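Local coordinates for protein putative pore-forming toxin (Bacteroides vulgatus ATCC 8482, PDB 3KOG) that is a putative pore-forming toxin of a gut bacterium, probably exported as a lipoprotein, its activity unproven, at residues Ser150-Lys153 with Asn154-Ala158. Residues are numbered along the deposited sequence; the frame is centred on the assembly and turned at random.
Sequences SEIK and NIIDA
Ile-152 and Ile-156 meet along one face of helix 150-158, in a local contact between successive turns of a short amphipathic alpha-helix that links strands 126-143 and 162-175 of this mostly beta protein. Four i to i+4 backbone bonds build it: the N-H groups of Asn-154, Ile-155, Ile-156 and Asp-157 go to the carbonyls of Ser-150, Glu-151, Ile-152 and Lys-153. The straightest, from Ile-156 N to Ile-152 O, is 3.1 Å long with an angle of 167° at the hydrogen. One turn apart, these two isoleucines run alongside each other in a common direction, and CG2 of Ile-152 touches CD1 of Ile-156 at 4.0 Å. Ile-156 keeps CG1 beside its own backbone N (chi1 -57°), which turns the CG1-CD1 arm back toward the preceding turn. Both, with Ile-155, pack on Ile-196 of strand 179-198, where branched aliphatic chains suit a buried, apolar surface. Glu-151 is also buried, but Ser-95 OG and Asn-97 ND2 hydrogen-bond its two carboxylate oxygens, probably offsetting the cost of burying an acid. Asn-154 folds its amide back over the first turn, CG 3.1 Å from Ser-150 O, while ND2 gives its hydrogen bond to Ala-28 O. With Lys-153 and Asp-157 on the exposed side, the chemistry implies a helix seated on the strands by apolar side chains and tied to neighbouring loops by Glu-151 and Asn-154, its charged flank facing water.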
ATOM      1  N   SER A 150      25.581  14.066   4.484  1.00 15.99           N
ATOM      2  CA  SER A 150      24.180  14.460   4.727  1.00 15.67           C
ATOM      3  C   SER A 150      23.230  13.861   3.677  1.00 13.86           C
ATOM      4  O   SER A 150      22.081  13.588   3.966  1.00 14.75           O
ATOM      5  CB  SER A 150      24.058  15.998   4.794  1.00 17.06           C
ATOM      6  OG  SER A 150      24.424  16.636   3.561  1.00 19.26           O
ATOM      7  N   GLU A 151      23.699  13.688   2.453  1.00 12.57           N
ATOM      8  CA  GLU A 151      22.866  13.152   1.363  1.00 11.79           C
ATOM      9  C   GLU A 151      22.461  11.697   1.700  1.00 11.67           C
ATOM     10  O   GLU A 151      21.285  11.319   1.592  1.00  8.95           O
ATOM     11  CB  GLU A 151      23.638  13.224   0.038  1.00 12.43           C
ATOM     12  CG  GLU A 151      22.741  13.210  -1.172  1.00 13.36           C
ATOM     13  CD  GLU A 151      23.448  13.166  -2.491  1.00 12.82           C
ATOM     14  OE1 GLU A 151      24.664  13.360  -2.544  1.00 16.11           O
ATOM     15  OE2 GLU A 151      22.755  12.941  -3.509  1.00 18.03           O
ATOM     16  N   ILE A 152      23.449  10.910   2.144  1.00  9.83           N
ATOM     17  CA  ILE A 152      23.206   9.528   2.554  1.00 10.76           C
ATOM     18  C   ILE A 152      22.232   9.522   3.754  1.00 10.84           C
ATOM     19  O   ILE A 152      21.234   8.773   3.774  1.00 11.30           O
ATOM     20  CB  ILE A 152      24.492   8.793   2.887  1.00 10.12           C
ATOM     21  CG1 ILE A 152      25.291   8.534   1.596  1.00 10.34           C
ATOM     22  CG2 ILE A 152      24.144   7.480   3.612  1.00 10.50           C
ATOM     23  CD1 ILE A 152      26.760   8.061   1.834  1.00 11.50           C
ATOM     24  N   LYS A 153      22.494  10.397   4.718  1.00 10.12           N
ATOM     25  CA  LYS A 153      21.613  10.508   5.887  1.00 10.12           C
ATOM     26  C   LYS A 153      20.186  10.889   5.492  1.00  9.83           C
ATOM     27  O   LYS A 153      19.221  10.365   6.067  1.00  8.84           O
ATOM     28  CB  LYS A 153      22.184  11.476   6.947  1.00 11.22           C
ATOM     29  CG  LYS A 153      23.491  10.934   7.566  1.00 13.44           C
ATOM     30  CD  LYS A 153      24.080  11.833   8.693  1.00 19.37           C
ATOM     31  CE  LYS A 153      24.524  13.186   8.183  1.00 21.22           C
ATOM     32  NZ  LYS A 153      25.324  13.987   9.234  1.00 25.69           N
ATOM     33  N   ASN A 154      20.041  11.777   4.513  1.00  8.67           N
ATOM     34  CA  ASN A 154      18.709  12.193   4.067  1.00  8.20           C
ATOM     35  C   ASN A 154      17.902  11.047   3.448  1.00  7.89           C
ATOM     36  O   ASN A 154      16.665  10.930   3.646  1.00  5.17           O
ATOM     37  CB  ASN A 154      18.822  13.359   3.051  1.00  8.21           C
ATOM     38  CG  ASN A 154      19.182  14.687   3.714  1.00  8.46           C
ATOM     39  OD1 ASN A 154      19.008  14.829   4.910  1.00 13.34           O
ATOM     40  ND2 ASN A 154      19.681  15.651   2.943  1.00  4.96           N
ATOM     41  N   ILE A 155      18.609  10.239   2.658  1.00  7.97           N
ATOM     42  CA  ILE A 155      18.034   9.050   2.063  1.00  8.50           C
ATOM     43  C   ILE A 155      17.493   8.106   3.139  1.00  8.85           C
ATOM     44  O   ILE A 155      16.342   7.629   3.083  1.00  7.25           O
ATOM     45  CB  ILE A 155      19.082   8.331   1.153  1.00  7.96           C
ATOM     46  CG1 ILE A 155      19.455   9.200  -0.037  1.00  8.33           C
ATOM     47  CG2 ILE A 155      18.483   7.017   0.607  1.00 10.06           C
ATOM     48  CD1 ILE A 155      20.581   8.669  -0.986  1.00  8.15           C
ATOM     49  N   ILE A 156      18.322   7.804   4.137  1.00  8.51           N
ATOM     50  CA  ILE A 156      17.875   6.911   5.207  1.00  8.32           C
ATOM     51  C   ILE A 156      16.692   7.498   5.974  1.00  8.80           C
ATOM     52  O   ILE A 156      15.716   6.801   6.217  1.00  8.55           O
ATOM     53  CB  ILE A 156      19.042   6.491   6.165  1.00  7.54           C
ATOM     54  CG1 ILE A 156      20.126   5.831   5.326  1.00  6.11           C
ATOM     55  CG2 ILE A 156      18.509   5.500   7.215  1.00  8.55           C
ATOM     56  CD1 ILE A 156      21.563   5.599   6.010  1.00  5.20           C
ATOM     57  N   ASP A 157      16.759   8.787   6.289  1.00  8.81           N
ATOM     58  CA  ASP A 157      15.681   9.471   7.040  1.00 10.16           C
ATOM     59  C   ASP A 157      14.338   9.485   6.304  1.00  8.67           C
ATOM     60  O   ASP A 157      13.294   9.572   6.917  1.00  8.75           O
ATOM     61  CB  ASP A 157      16.080  10.925   7.351  1.00 11.31           C
ATOM     62  CG  ASP A 157      17.205  11.024   8.360  1.00 16.07           C
ATOM     63  OD1 ASP A 157      17.496  10.007   9.038  1.00 22.08           O
ATOM     64  OD2 ASP A 157      17.803  12.122   8.483  1.00 23.23           O
ATOM     65  N   ALA A 158      14.385   9.374   4.991  1.00  8.94           N
ATOM     66  CA  ALA A 158      13.208   9.415   4.151  1.00  9.19           C
ATOM     67  C   ALA A 158      12.334   8.216   4.425  1.00  9.07           C
ATOM     68  O   ALA A 158      11.124   8.293   4.233  1.00  9.59           O
ATOM     69  CB  ALA A 158      13.612   9.467   2.670  1.00  8.60           C
TER